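Local coordinates for fructooligosaccharide ABC transporter substrate-binding protein FusA (Streptococcus pneumoniae, PDB 5G5Y) that binds short- and long-chain fructooligosaccharides, preferring tetrasaccharides and larger, and serves as the solute-binding component of the ABC transporter that imports them, at residues 108-112 / 423-428; 15-20 / 36-42. All coordinates share one frame; numbering follows the deposited sequence.

How the contacts relate
Two ways of holding irregular chain are illustrated here, one by apolar contact and water, the other by side-chain amides. Contact 1 joins segments more than 300 residues apart, the end of helix 104-109 and the loop before helix 429-455; contact 2 is local, folding the loop after strand 3-10 onto edge strand 34-41. Both are partly buried, but contact 1 lies farther in, its centre about 18 Å from that of the chain, against about 27 Å for contact 2. A phenylalanine ring and interposed waters mark contact 1; in contact 2, five direct hydrogen bonds flank a CH-pi contact between a proline and a tryptophan. They share no element, and their nearest atoms are about 19 Å apart.

Contact 1 of 2, residues 108-112 / 423-428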
ATOM      1  N   LEU A 108       7.298  -3.426  15.112  1.00 19.47           N
ATOM      2  CA  LEU A 108       7.178  -2.306  14.160  1.00 19.03           C
ATOM      3  C   LEU A 108       6.906  -0.965  14.854  1.00 19.49           C
ATOM      4  O   LEU A 108       7.242   0.088  14.316  1.00 19.45           O
ATOM      5  CB  LEU A 108       6.083  -2.601  13.143  1.00 20.09           C
ATOM      6  CG  LEU A 108       6.233  -3.804  12.200  1.00 19.95           C
ATOM      7  CD1 LEU A 108       5.080  -3.846  11.215  1.00 20.65           C
ATOM      8  CD2 LEU A 108       7.555  -3.821  11.458  1.00 20.24           C
ATOM      9  N   MET A 109       6.298  -1.020  16.050  1.00 17.49           N
ATOM     10  CA  MET A 109       5.927   0.152  16.801  1.00 17.37           C
ATOM     11  C   MET A 109       7.100   0.721  17.599  1.00 17.21           C
ATOM     12  O   MET A 109       7.084   1.894  17.969  1.00 17.71           O
ATOM     13  CB  MET A 109       4.753  -0.154  17.725  1.00 17.45           C
ATOM     14  CG  MET A 109       3.448  -0.448  17.005  1.00 17.90           C
ATOM     15  SD  MET A 109       2.226  -1.114  18.158  1.00 19.46           S
ATOM     16  CE  MET A 109       2.050   0.162  19.380  1.00 18.63           C
ATOM     17  N   THR A 110       8.132  -0.083  17.825  1.00 17.34           N
ATOM     18  CA  THR A 110       9.190   0.246  18.799  1.00 19.05           C
ATOM     19  C   THR A 110      10.387   0.889  18.112  1.00 18.85           C
ATOM     20  O   THR A 110      10.924   0.310  17.186  1.00 20.53           O
ATOM     21  CB  THR A 110       9.623  -1.044  19.531  1.00 19.00           C
ATOM     22  OG1 THR A 110       8.504  -1.581  20.242  1.00 18.16           O
ATOM     23  CG2 THR A 110      10.687  -0.777  20.550  1.00 21.06           C
ATOM     24  N   ALA A 111      10.800   2.063  18.582  1.00 18.75           N
ATOM     25  CA  ALA A 111      11.964   2.769  18.036  1.00 19.19           C
ATOM     26  C   ALA A 111      13.253   2.047  18.429  1.00 20.83           C
ATOM     27  O   ALA A 111      13.242   1.251  19.365  1.00 19.53           O
ATOM     28  CB  ALA A 111      11.964   4.195  18.502  1.00 20.30           C
ATOM     29  N   PRO A 112      14.363   2.280  17.708  1.00 24.25           N
ATOM     30  CA  PRO A 112      15.540   1.539  18.178  1.00 26.43           C
ATOM     31  C   PRO A 112      16.003   1.916  19.610  1.00 24.90           C
ATOM     32  O   PRO A 112      16.656   1.114  20.211  1.00 28.23           O
ATOM     33  CB  PRO A 112      16.612   1.846  17.119  1.00 29.27           C
ATOM     34  CG  PRO A 112      15.861   2.394  15.946  1.00 28.12           C
ATOM     35  CD  PRO A 112      14.671   3.097  16.521  1.00 26.47           C
ATOM     36  N   PRO A 423      10.319  -6.137   6.285  1.00 15.14           N
ATOM     37  CA  PRO A 423       9.407  -5.551   7.256  1.00 16.58           C
ATOM     38  C   PRO A 423       9.552  -4.019   7.375  1.00 20.28           C
ATOM     39  O   PRO A 423      10.633  -3.468   7.164  1.00 21.48           O
ATOM     40  CB  PRO A 423       9.793  -6.242   8.555  1.00 16.77           C
ATOM     41  CG  PRO A 423      11.237  -6.538   8.396  1.00 16.48           C
ATOM     42  CD  PRO A 423      11.453  -6.823   6.943  1.00 15.40           C
ATOM     43  N   ARG A 424       8.469  -3.370   7.753  1.00 21.92           N
ATOM     44  CA  ARG A 424       8.411  -1.900   7.889  1.00 24.65           C
ATOM     45  C   ARG A 424       9.118  -1.401   9.171  1.00 22.11           C
ATOM     46  O   ARG A 424       8.481  -0.763   9.981  1.00 20.59           O
ATOM     47  CB  ARG A 424       6.920  -1.468   7.972  1.00 27.29           C
ATOM     48  CG  ARG A 424       6.086  -1.636   6.721  1.00 31.45           C
ATOM     49  CD  ARG A 424       6.831  -0.997   5.577  1.00 34.96           C
ATOM     50  NE  ARG A 424       5.989  -0.695   4.436  1.00 42.33           N
ATOM     51  CZ  ARG A 424       6.417  -0.674   3.171  1.00 40.75           C
ATOM     52  NH1 ARG A 424       7.675  -0.949   2.848  1.00 35.96           N
ATOM     53  NH2 ARG A 424       5.561  -0.378   2.208  1.00 43.49           N
ATOM     54  N   VAL A 425      10.412  -1.676   9.321  1.00 20.72           N
ATOM     55  CA  VAL A 425      11.127  -1.420  10.565  1.00 20.90           C
ATOM     56  C   VAL A 425      11.254   0.076  10.810  1.00 19.61           C
ATOM     57  O   VAL A 425      11.260   0.833   9.876  1.00 18.04           O
ATOM     58  CB  VAL A 425      12.532  -2.065  10.570  1.00 24.21           C
ATOM     59  CG1 VAL A 425      12.393  -3.566  10.738  1.00 27.83           C
ATOM     60  CG2 VAL A 425      13.320  -1.700   9.305  1.00 25.18           C
ATOM     61  N   PHE A 426      11.373   0.461  12.075  1.00 19.05           N
ATOM     62  CA  PHE A 426      11.646   1.803  12.522  1.00 18.74           C
ATOM     63  C   PHE A 426      13.169   1.996  12.725  1.00 18.31           C
ATOM     64  O   PHE A 426      13.743   1.457  13.646  1.00 18.41           O
ATOM     65  CB  PHE A 426      10.918   2.003  13.882  1.00 19.83           C
ATOM     66  CG  PHE A 426      10.695   3.419  14.285  1.00 20.32           C
ATOM     67  CD1 PHE A 426      11.343   4.487  13.703  1.00 22.30           C
ATOM     68  CD2 PHE A 426       9.794   3.683  15.334  1.00 21.99           C
ATOM     69  CE1 PHE A 426      11.079   5.796  14.107  1.00 24.96           C
ATOM     70  CE2 PHE A 426       9.537   4.976  15.743  1.00 21.92           C
ATOM     71  CZ  PHE A 426      10.168   6.032  15.142  1.00 22.80           C
ATOM     72  N   MET A 427      13.808   2.785  11.880  1.00 17.90           N
ATOM     73  CA  MET A 427      15.254   2.933  11.887  1.00 17.87           C
ATOM     74  C   MET A 427      15.683   4.157  12.729  1.00 19.02           C
ATOM     75  O   MET A 427      14.896   5.064  13.001  1.00 19.22           O
ATOM     76  CB  MET A 427      15.784   3.097  10.449  1.00 17.25           C
ATOM     77  CG  MET A 427      15.606   1.865   9.565  1.00 17.48           C
ATOM     78  SD  MET A 427      16.461   2.058   7.991  1.00 18.89           S
ATOM     79  CE  MET A 427      16.105   0.506   7.158  1.00 24.01           C
ATOM     80  N   THR A 428      16.951   4.184  13.100  1.00 19.10           N
ATOM     81  CA  THR A 428      17.498   5.379  13.732  1.00 19.78           C
ATOM     82  C   THR A 428      17.482   6.560  12.787  1.00 22.10           C
ATOM     83  O   THR A 428      17.423   6.414  11.536  1.00 19.08           O
ATOM     84  CB  THR A 428      18.937   5.185  14.201  1.00 19.64           C
ATOM     85  OG1 THR A 428      19.784   4.893  13.075  1.00 19.62           O
ATOM     86  CG2 THR A 428      19.015   4.106  15.234  1.00 20.83           C
TER
HETATM   87  O   HOH W   1      13.354  -0.574  15.655  1.00 33.41           O
HETATM   88  O   HOH W   2      10.857  -1.464  14.182  1.00 36.35           O
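Phe426 meets Ala111 in the tight part of this contact: Ala111 CB sits over one face of the ring, 4.1 Å from its centroid, a CH-pi contact 26° off the normal. A chi1 of -161°, which sets CG opposite the backbone N, brings Phe426 CD2 to within 3.6 Å of Ala111 CA, while Met109 O lies at the ring edge. Farther along, Pro112 CG packs 3.3 Å from Phe426 O and also touches Thr428 CG2, so the proline ring lies against the backbone leading into helix 429-455. At the other end Leu108 CD2 reaches Arg424 O at 3.5 Å. The looser part is wet: between Thr110 and Phe426, one water sits 3.0 Å from Thr110 O and 2.9 Å from Phe426 O, placed to donate to either, and a second accepts from Phe426 N at 2.9 Å but lies at a long, weak distance from Thr110 O. Arg307, from a loop, donates through NH1 to both Leu108 O and Arg424 O, tying the two segments together. Met73 of helix 69-77 touches Ala111, Pro112 and Phe426, whereas Tyr485 of helix 475-492 packs on Val425 and Met427, placing the contact among helices 69-77, 429-455 and 475-492.

Contact 2 of 2, residues 15-20 / 36-42; sequences SPKDPN and IDWTNYQ. With ZN (zinc ion), chain L.
Asn20 and Trp38 are brought together by similar first torsions, each with CG anti to its own carbonyl carbon, while Asn40 swings its CG anti to the backbone N (chi1 -177°) to reach Lys17. The Asn20 amide then serves two partners. Its OD1 accepts from Trp38 NE1 at 2.9 Å, lying in the indole plane although the donor stands above the carbonyl plane of the amide; its ND2 gives a hydrogen bond to Ile36 O, almost in line with the carbonyl bond. Held at both ends, the amide is fixed in rotation, its plane 65° from the indole. Pro19 covers one face of the same indole, with CB 3.6 Å from the centroid of the five-membered ring in a CH-pi contact, and Ile36 CG2 covers the opposite face. Asp18 OD1 accepts from Asn20 N in an Asx turn, and a water links this oxygen to Trp38 N.

Farther along the strand, Asn40 ND2 donates to Lys17 O at 2.9 Å in an almost straight bond (172°). Gln42 is gripped at both amide atoms: NE2 donates to Ser15 O, and OE1 accepts from Lys17 NZ at 2.7 Å, the bent lysine chain crossing the glutamine at about a right angle. Asp37, whose CB points away from the loop, binds a zinc ion through OD1 at 2.1 Å; five waters complete the coordination modelled here.

Ser11 OG ties Asn40 OD1 and Gln42 NE2 to the loop after strand 3-10. Strand 34-41 pairs with strand 3-10 at the margin of the four-stranded sheet, and Leu25 of helix 23-32 packs against both Pro19 and Trp38, so loop, edge strand and helix 23-32 meet around the indole.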
ATOM      1  N   SER A  15     -16.101  16.275   5.147  1.00 23.16           N
ATOM      2  CA  SER A  15     -16.640  16.023   6.502  1.00 22.14           C
ATOM      3  C   SER A  15     -16.935  17.332   7.234  1.00 21.32           C
ATOM      4  O   SER A  15     -16.445  18.374   6.841  1.00 20.54           O
ATOM      5  CB  SER A  15     -15.657  15.170   7.297  1.00 20.62           C
ATOM      6  OG  SER A  15     -14.469  15.874   7.513  1.00 22.19           O
ATOM      7  N   PRO A  16     -17.702  17.282   8.330  1.00 22.92           N
ATOM      8  CA  PRO A  16     -18.056  18.516   9.033  1.00 23.17           C
ATOM      9  C   PRO A  16     -16.876  19.250   9.636  1.00 23.72           C
ATOM     10  O   PRO A  16     -15.909  18.621  10.055  1.00 20.45           O
ATOM     11  CB  PRO A  16     -19.010  18.039  10.140  1.00 24.60           C
ATOM     12  CG  PRO A  16     -19.474  16.715   9.709  1.00 24.98           C
ATOM     13  CD  PRO A  16     -18.376  16.107   8.906  1.00 23.78           C
ATOM     14  N   LYS A  17     -16.941  20.581   9.702  1.00 22.50           N
ATOM     15  CA  LYS A  17     -15.834  21.351  10.305  1.00 24.84           C
ATOM     16  C   LYS A  17     -15.573  20.939  11.765  1.00 21.97           C
ATOM     17  O   LYS A  17     -14.425  20.912  12.202  1.00 19.22           O
ATOM     18  CB  LYS A  17     -16.091  22.855  10.267  1.00 29.75           C
ATOM     19  CG  LYS A  17     -16.375  23.443   8.896  1.00 37.28           C
ATOM     20  CD  LYS A  17     -15.153  23.580   8.012  1.00 40.81           C
ATOM     21  CE  LYS A  17     -15.503  23.380   6.529  1.00 43.62           C
ATOM     22  NZ  LYS A  17     -15.454  21.946   6.099  1.00 42.70           N
ATOM     23  N   ASP A  18     -16.645  20.679  12.508  1.00 20.72           N
ATOM     24  CA  ASP A  18     -16.547  20.130  13.855  1.00 20.74           C
ATOM     25  C   ASP A  18     -16.718  18.614  13.765  1.00 18.97           C
ATOM     26  O   ASP A  18     -17.793  18.148  13.467  1.00 18.97           O
ATOM     27  CB  ASP A  18     -17.619  20.735  14.758  1.00 21.45           C
ATOM     28  CG  ASP A  18     -17.538  20.239  16.207  1.00 22.22           C
ATOM     29  OD1 ASP A  18     -16.635  19.414  16.565  1.00 21.14           O
ATOM     30  OD2 ASP A  18     -18.399  20.687  17.015  1.00 23.71           O
ATOM     31  N   PRO A  19     -15.655  17.843  14.066  1.00 17.62           N
ATOM     32  CA  PRO A  19     -15.786  16.381  14.046  1.00 17.59           C
ATOM     33  C   PRO A  19     -16.885  15.806  14.960  1.00 17.37           C
ATOM     34  O   PRO A  19     -17.376  14.705  14.695  1.00 17.63           O
ATOM     35  CB  PRO A  19     -14.434  15.903  14.539  1.00 16.65           C
ATOM     36  CG  PRO A  19     -13.495  16.970  14.163  1.00 17.27           C
ATOM     37  CD  PRO A  19     -14.280  18.246  14.384  1.00 17.37           C
ATOM     38  N   ASN A  20     -17.231  16.507  16.029  1.00 17.31           N
ATOM     39  CA  ASN A  20     -18.310  16.041  16.898  1.00 19.57           C
ATOM     40  C   ASN A  20     -19.689  15.985  16.219  1.00 20.84           C
ATOM     41  O   ASN A  20     -20.609  15.453  16.802  1.00 22.90           O
ATOM     42  CB  ASN A  20     -18.395  16.861  18.170  1.00 19.39           C
ATOM     43  CG  ASN A  20     -17.217  16.641  19.097  1.00 18.33           C
ATOM     44  OD1 ASN A  20     -16.662  15.525  19.192  1.00 18.14           O
ATOM     45  ND2 ASN A  20     -16.833  17.681  19.803  1.00 17.78           N
ATOM     46  N   ILE A  36     -14.270  15.644  23.347  1.00 16.53           N
ATOM     47  CA  ILE A  36     -13.105  16.094  22.608  1.00 16.05           C
ATOM     48  C   ILE A  36     -13.367  17.464  22.006  1.00 14.41           C
ATOM     49  O   ILE A  36     -14.348  17.661  21.279  1.00 17.37           O
ATOM     50  CB  ILE A  36     -12.700  15.125  21.478  1.00 16.17           C
ATOM     51  CG1 ILE A  36     -12.540  13.691  22.037  1.00 16.70           C
ATOM     52  CG2 ILE A  36     -11.381  15.586  20.839  1.00 15.99           C
ATOM     53  CD1 ILE A  36     -11.505  13.577  23.151  1.00 17.26           C
ATOM     54  N   ASP A  37     -12.481  18.387  22.326  1.00 14.26           N
ATOM     55  CA  ASP A  37     -12.459  19.679  21.703  1.00 15.93           C
ATOM     56  C   ASP A  37     -11.469  19.600  20.536  1.00 15.96           C
ATOM     57  O   ASP A  37     -10.247  19.580  20.750  1.00 17.19           O
ATOM     58  CB  ASP A  37     -12.055  20.783  22.673  1.00 17.21           C
ATOM     59  CG  ASP A  37     -12.120  22.146  22.017  1.00 20.06           C
ATOM     60  OD1 ASP A  37     -12.859  22.265  21.034  1.00 19.87           O
ATOM     61  OD2 ASP A  37     -11.482  23.085  22.484  1.00 24.63           O
ATOM     62  N   TRP A  38     -12.003  19.557  19.322  1.00 15.81           N
ATOM     63  CA  TRP A  38     -11.169  19.293  18.141  1.00 17.81           C
ATOM     64  C   TRP A  38     -10.589  20.541  17.529  1.00 18.94           C
ATOM     65  O   TRP A  38     -11.298  21.561  17.399  1.00 17.31           O
ATOM     66  CB  TRP A  38     -11.940  18.574  17.040  1.00 18.22           C
ATOM     67  CG  TRP A  38     -12.519  17.284  17.443  1.00 18.16           C
ATOM     68  CD1 TRP A  38     -13.778  17.069  17.940  1.00 18.07           C
ATOM     69  CD2 TRP A  38     -11.871  16.000  17.428  1.00 17.98           C
ATOM     70  NE1 TRP A  38     -13.943  15.757  18.219  1.00 16.89           N
ATOM     71  CE2 TRP A  38     -12.802  15.069  17.904  1.00 17.48           C
ATOM     72  CE3 TRP A  38     -10.602  15.551  17.040  1.00 17.69           C
ATOM     73  CZ2 TRP A  38     -12.496  13.688  18.042  1.00 16.81           C
ATOM     74  CZ3 TRP A  38     -10.302  14.176  17.181  1.00 17.68           C
ATOM     75  CH2 TRP A  38     -11.251  13.279  17.654  1.00 16.51           C
ATOM     76  N   THR A  39      -9.325  20.428  17.093  1.00 18.65           N
ATOM     77  CA  THR A  39      -8.718  21.391  16.171  1.00 19.35           C
ATOM     78  C   THR A  39      -8.612  20.618  14.887  1.00 19.54           C
ATOM     79  O   THR A  39      -7.724  19.753  14.756  1.00 19.82           O
ATOM     80  CB  THR A  39      -7.334  21.885  16.661  1.00 20.77           C
ATOM     81  OG1 THR A  39      -7.487  22.578  17.892  1.00 19.97           O
ATOM     82  CG2 THR A  39      -6.679  22.838  15.652  1.00 21.82           C
ATOM     83  N   ASN A  40      -9.521  20.891  13.949  1.00 17.77           N
ATOM     84  CA  ASN A  40      -9.682  20.077  12.781  1.00 17.66           C
ATOM     85  C   ASN A  40      -9.145  20.757  11.530  1.00 19.95           C
ATOM     86  O   ASN A  40      -9.784  21.695  11.020  1.00 18.85           O
ATOM     87  CB  ASN A  40     -11.158  19.765  12.607  1.00 18.11           C
ATOM     88  CG  ASN A  40     -11.458  18.843  11.456  1.00 17.73           C
ATOM     89  OD1 ASN A  40     -10.604  18.079  10.999  1.00 18.79           O
ATOM     90  ND2 ASN A  40     -12.691  18.888  10.984  1.00 17.08           N
ATOM     91  N   TYR A  41      -8.007  20.269  11.025  1.00 17.52           N
ATOM     92  CA  TYR A  41      -7.422  20.803   9.790  1.00 18.28           C
ATOM     93  C   TYR A  41      -7.787  19.943   8.601  1.00 20.23           C
ATOM     94  O   TYR A  41      -7.437  18.763   8.538  1.00 22.06           O
ATOM     95  CB  TYR A  41      -5.924  20.947   9.936  1.00 17.98           C
ATOM     96  CG  TYR A  41      -5.494  21.888  11.024  1.00 17.42           C
ATOM     97  CD1 TYR A  41      -6.083  23.162  11.185  1.00 18.29           C
ATOM     98  CD2 TYR A  41      -4.440  21.546  11.876  1.00 17.76           C
ATOM     99  CE1 TYR A  41      -5.655  24.021  12.180  1.00 18.87           C
ATOM    100  CE2 TYR A  41      -4.001  22.381  12.877  1.00 17.90           C
ATOM    101  CZ  TYR A  41      -4.590  23.640  13.025  1.00 20.08           C
ATOM    102  OH  TYR A  41      -4.117  24.469  14.038  1.00 19.60           O
ATOM    103  N   GLN A  42      -8.516  20.533   7.660  1.00 20.22           N
ATOM    104  CA  GLN A  42      -9.085  19.808   6.554  1.00 22.32           C
ATOM    105  C   GLN A  42      -8.306  19.979   5.260  1.00 23.27           C
ATOM    106  O   GLN A  42      -8.667  19.396   4.259  1.00 25.18           O
ATOM    107  CB  GLN A  42     -10.550  20.204   6.396  1.00 23.25           C
ATOM    108  CG  GLN A  42     -11.346  19.759   7.617  1.00 24.18           C
ATOM    109  CD  GLN A  42     -12.829  19.898   7.475  1.00 24.80           C
ATOM    110  OE1 GLN A  42     -13.319  21.009   7.445  1.00 26.48           O
ATOM    111  NE2 GLN A  42     -13.560  18.793   7.476  1.00 24.85           N
TER
HETATM  112 ZN    ZN L1545     -13.108  23.986  19.883  1.00 36.38          ZN
HETATM  113  O   HOH W   3     -14.629  16.220  10.542  1.00 22.23           O
HETATM  114  O   HOH W   4     -14.853  20.363  18.562  1.00 22.93           O
HETATM  115  O   HOH W   5     -16.529  14.490  21.749  1.00 13.34           O
HETATM  116  O   HOH W   6     -12.692  25.453  21.385  1.00 38.95           O
HETATM  117  O   HOH W   7     -13.888  22.917  17.930  1.00 34.98           O
HETATM  118  O   HOH W   8     -10.964  24.235  19.396  1.00 38.91           O
HETATM  119  O   HOH W   9     -13.028  25.974  18.499  1.00 37.71           O
HETATM  120  O   HOH W  10     -15.439  24.103  19.965  1.00 35.64           O